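Local coordinates for uncharacterized protein YjgB (Bacillus subtilis, PDB 4YGT) that is of unknown function but is probably a secreted lipoprotein, the first structurally characterised member of the DUF4309 family, at residues Ser89-Arg100 with Thr151-Ala159. Residues are numbered along the deposited sequence; the frame is centred on the assembly and turned at random.
Sequences SEIRYFGTGVER and TADHVNLKA. With EDO (1,2-ethanediol), chain D; SO4 (sulfate ion), chain B.
Tyr-93 and Val-155 form the last hydrogen-bonded pair of two neighbouring antiparallel strands in the central sheet, with Tyr-93 N to Val-155 O the straighter bond (2.8 Å, 175°). Ile-91 and Leu-157 make the next such pair. Their side chains lie on the tightly packed face, where helix 14-27 meets Tyr-93 and Leu-157.

The other face is polar but close-packed around Arg-92, Asn-156 and Glu-90. Asn-156 OD1 takes a bond from His-154 ND1 (3.0 Å) and a weak one from Arg-92 NE. Arg-92 CD sits over one face of the His-154 ring. A bend at chi3 (-82°) turns the guanidinium back along the strand, where NH2 forms a salt bridge with Glu-90 OE2 (3.2 Å). A leucine in place of Arg-92 would probably leave Glu-90 without this mate and Asn-156 OD1 without its weak second donor. The loose side is at Lys-158, where water links NZ to Glu-90 OE1.

Past the last pair, Arg-100 reaches four carbonyls: NH2 bonds Ala-152 O (3.1 Å) and, weakly, Asp-153 O, while NH1 holds Phe-94 O and Thr-96 O. A sulfate, probably from crystallisation, weakly bonds Arg-92 and also Arg-65, so the charged face could attract an anion.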
# COMPACT_ATOMS: atom_id res chain seq x y z
N SER A 89 -7.54 -6.92 -6.67
CA SER A 89 -6.97 -6.18 -7.81
C SER A 89 -5.91 -5.19 -7.32
O SER A 89 -4.97 -4.94 -8.06
CB SER A 89 -8.04 -5.47 -8.63
OG SER A 89 -8.94 -4.72 -7.84
N GLU A 90 -6.03 -4.67 -6.07
CA GLU A 90 -5.07 -3.71 -5.54
C GLU A 90 -5.05 -3.71 -4.03
O GLU A 90 -6.10 -3.89 -3.39
CB GLU A 90 -5.40 -2.29 -6.06
CG GLU A 90 -4.42 -1.19 -5.69
CD GLU A 90 -4.69 0.16 -6.32
OE1 GLU A 90 -5.35 0.22 -7.38
OE2 GLU A 90 -4.19 1.17 -5.77
N ILE A 91 -3.85 -3.53 -3.45
CA ILE A 91 -3.71 -3.42 -1.99
C ILE A 91 -3.18 -2.02 -1.73
O ILE A 91 -2.29 -1.56 -2.43
CB ILE A 91 -2.83 -4.54 -1.32
CG1 ILE A 91 -3.30 -5.96 -1.75
CG2 ILE A 91 -2.83 -4.41 0.22
CD1 ILE A 91 -2.38 -7.14 -1.37
N ARG A 92 -3.79 -1.32 -0.77
CA ARG A 92 -3.42 0.01 -0.37
C ARG A 92 -3.03 -0.01 1.12
O ARG A 92 -3.83 -0.43 1.96
CB ARG A 92 -4.61 0.93 -0.65
CG ARG A 92 -4.26 2.39 -0.74
CD ARG A 92 -5.39 3.15 -1.41
NE ARG A 92 -5.35 3.07 -2.88
CZ ARG A 92 -6.27 3.62 -3.67
NH1 ARG A 92 -7.32 4.23 -3.14
NH2 ARG A 92 -6.17 3.51 -4.98
N TYR A 93 -1.78 0.38 1.42
CA TYR A 93 -1.17 0.47 2.75
C TYR A 93 -1.22 1.94 3.19
O TYR A 93 -0.65 2.80 2.52
CB TYR A 93 0.26 -0.08 2.68
CG TYR A 93 1.05 0.01 3.96
CD1 TYR A 93 0.97 -0.98 4.93
CD2 TYR A 93 1.90 1.09 4.20
CE1 TYR A 93 1.66 -0.87 6.13
CE2 TYR A 93 2.62 1.19 5.39
CZ TYR A 93 2.50 0.21 6.36
OH TYR A 93 3.19 0.31 7.54
N PHE A 94 -1.90 2.24 4.33
CA PHE A 94 -2.10 3.62 4.77
C PHE A 94 -1.19 4.07 5.92
O PHE A 94 -1.23 5.24 6.31
CB PHE A 94 -3.55 3.79 5.19
CG PHE A 94 -4.49 3.79 4.01
CD1 PHE A 94 -4.73 4.97 3.29
CD2 PHE A 94 -5.20 2.65 3.66
CE1 PHE A 94 -5.62 4.97 2.22
CE2 PHE A 94 -6.09 2.66 2.60
CZ PHE A 94 -6.30 3.82 1.89
N GLY A 95 -0.37 3.15 6.43
CA GLY A 95 0.47 3.43 7.59
C GLY A 95 -0.41 3.51 8.83
O GLY A 95 -1.57 3.11 8.79
N THR A 96 0.13 4.06 9.93
CA THR A 96 -0.62 4.23 11.19
C THR A 96 -0.90 5.73 11.43
O THR A 96 -0.40 6.60 10.70
CB THR A 96 0.16 3.59 12.37
OG1 THR A 96 1.23 4.45 12.76
CG2 THR A 96 0.71 2.21 12.03
N GLY A 97 -1.71 6.01 12.45
CA GLY A 97 -2.03 7.37 12.88
C GLY A 97 -1.12 7.76 14.02
O GLY A 97 -0.61 8.89 14.04
N VAL A 98 -0.90 6.81 14.96
CA VAL A 98 -0.04 7.01 16.12
C VAL A 98 1.38 6.58 15.78
O VAL A 98 1.59 5.52 15.18
CB VAL A 98 -0.54 6.38 17.45
CG1 VAL A 98 -1.82 7.06 17.93
CG2 VAL A 98 -0.73 4.88 17.36
N GLU A 99 2.36 7.45 16.14
CA GLU A 99 3.80 7.30 15.87
C GLU A 99 4.02 6.98 14.38
O GLU A 99 4.69 6.00 14.04
CB GLU A 99 4.45 6.25 16.79
CG GLU A 99 4.79 6.77 18.17
CD GLU A 99 5.47 5.78 19.09
OE1 GLU A 99 6.71 5.62 18.98
OE2 GLU A 99 4.78 5.18 19.94
N ARG A 100 3.40 7.81 13.50
CA ARG A 100 3.43 7.69 12.04
C ARG A 100 4.85 7.88 11.49
O ARG A 100 5.15 7.31 10.44
CB ARG A 100 2.44 8.67 11.38
CG ARG A 100 2.31 8.47 9.87
CD ARG A 100 1.31 9.40 9.20
NE ARG A 100 1.18 9.14 7.76
CZ ARG A 100 0.38 8.23 7.21
NH1 ARG A 100 -0.34 7.42 7.98
NH2 ARG A 100 0.31 8.10 5.90
N THR A 151 5.94 13.48 2.51
CA THR A 151 5.66 12.22 3.20
C THR A 151 4.64 11.40 2.40
O THR A 151 3.83 11.98 1.66
CB THR A 151 5.17 12.43 4.65
OG1 THR A 151 3.85 12.97 4.66
CG2 THR A 151 6.14 13.27 5.49
N ALA A 152 4.72 10.05 2.52
CA ALA A 152 3.80 9.12 1.85
C ALA A 152 2.44 9.10 2.53
O ALA A 152 2.36 9.04 3.76
CB ALA A 152 4.40 7.71 1.83
N ASP A 153 1.37 9.13 1.73
CA ASP A 153 -0.02 9.07 2.19
C ASP A 153 -0.47 7.63 2.25
O ASP A 153 -1.04 7.22 3.25
CB ASP A 153 -0.92 9.88 1.27
CG ASP A 153 -0.67 11.37 1.40
OD1 ASP A 153 -0.17 11.80 2.48
OD2 ASP A 153 -0.95 12.10 0.44
N HIS A 154 -0.18 6.88 1.18
CA HIS A 154 -0.44 5.45 1.03
C HIS A 154 0.50 4.86 -0.02
O HIS A 154 1.07 5.59 -0.84
CB HIS A 154 -1.92 5.13 0.70
CG HIS A 154 -2.48 5.89 -0.46
ND1 HIS A 154 -2.27 5.47 -1.77
CD2 HIS A 154 -3.24 7.00 -0.47
CE1 HIS A 154 -2.92 6.35 -2.52
NE2 HIS A 154 -3.52 7.28 -1.78
N VAL A 155 0.69 3.55 0.06
CA VAL A 155 1.52 2.76 -0.85
C VAL A 155 0.60 1.73 -1.49
O VAL A 155 -0.08 1.01 -0.77
CB VAL A 155 2.71 2.12 -0.12
CG1 VAL A 155 3.62 1.39 -1.09
CG2 VAL A 155 3.51 3.16 0.67
N ASN A 156 0.50 1.73 -2.82
CA ASN A 156 -0.35 0.81 -3.58
C ASN A 156 0.41 -0.33 -4.22
O ASN A 156 1.51 -0.13 -4.73
CB ASN A 156 -1.12 1.54 -4.67
CG ASN A 156 -1.96 2.68 -4.19
OD1 ASN A 156 -2.28 2.79 -3.01
ND2 ASN A 156 -2.34 3.57 -5.11
N LEU A 157 -0.18 -1.53 -4.21
CA LEU A 157 0.38 -2.69 -4.89
C LEU A 157 -0.62 -3.23 -5.88
O LEU A 157 -1.76 -3.51 -5.50
CB LEU A 157 0.82 -3.78 -3.91
CG LEU A 157 1.53 -5.00 -4.52
CD1 LEU A 157 2.86 -4.63 -5.12
CD2 LEU A 157 1.70 -6.06 -3.51
N LYS A 158 -0.21 -3.38 -7.15
CA LYS A 158 -1.07 -3.96 -8.18
C LYS A 158 -0.23 -4.70 -9.22
O LYS A 158 0.98 -4.54 -9.23
CB LYS A 158 -1.98 -2.89 -8.84
CG LYS A 158 -1.31 -1.76 -9.60
CD LYS A 158 -2.36 -1.03 -10.43
CE LYS A 158 -1.92 0.34 -10.89
NZ LYS A 158 -3.09 1.21 -11.20
N ALA A 159 -0.88 -5.49 -10.09
CA ALA A 159 -0.17 -6.17 -11.17
C ALA A 159 0.21 -5.19 -12.26
O ALA A 159 -0.54 -4.23 -12.52
CB ALA A 159 -1.04 -7.28 -11.76
C1 EDO D . -4.15 4.33 15.23
O1 EDO D . -2.95 4.80 14.59
C2 EDO D . -4.98 5.44 15.92
O2 EDO D . -6.16 5.75 15.18
S SO4 B . -10.06 5.39 -6.57
O1 SO4 B . -11.26 4.70 -7.05
O2 SO4 B . -10.12 5.63 -5.13
O3 SO4 B . -8.90 4.55 -6.89
O4 SO4 B . -9.91 6.68 -7.20
O HOH W 1 -3.65 -5.74 -10.25
O HOH W 2 -4.71 2.58 -9.06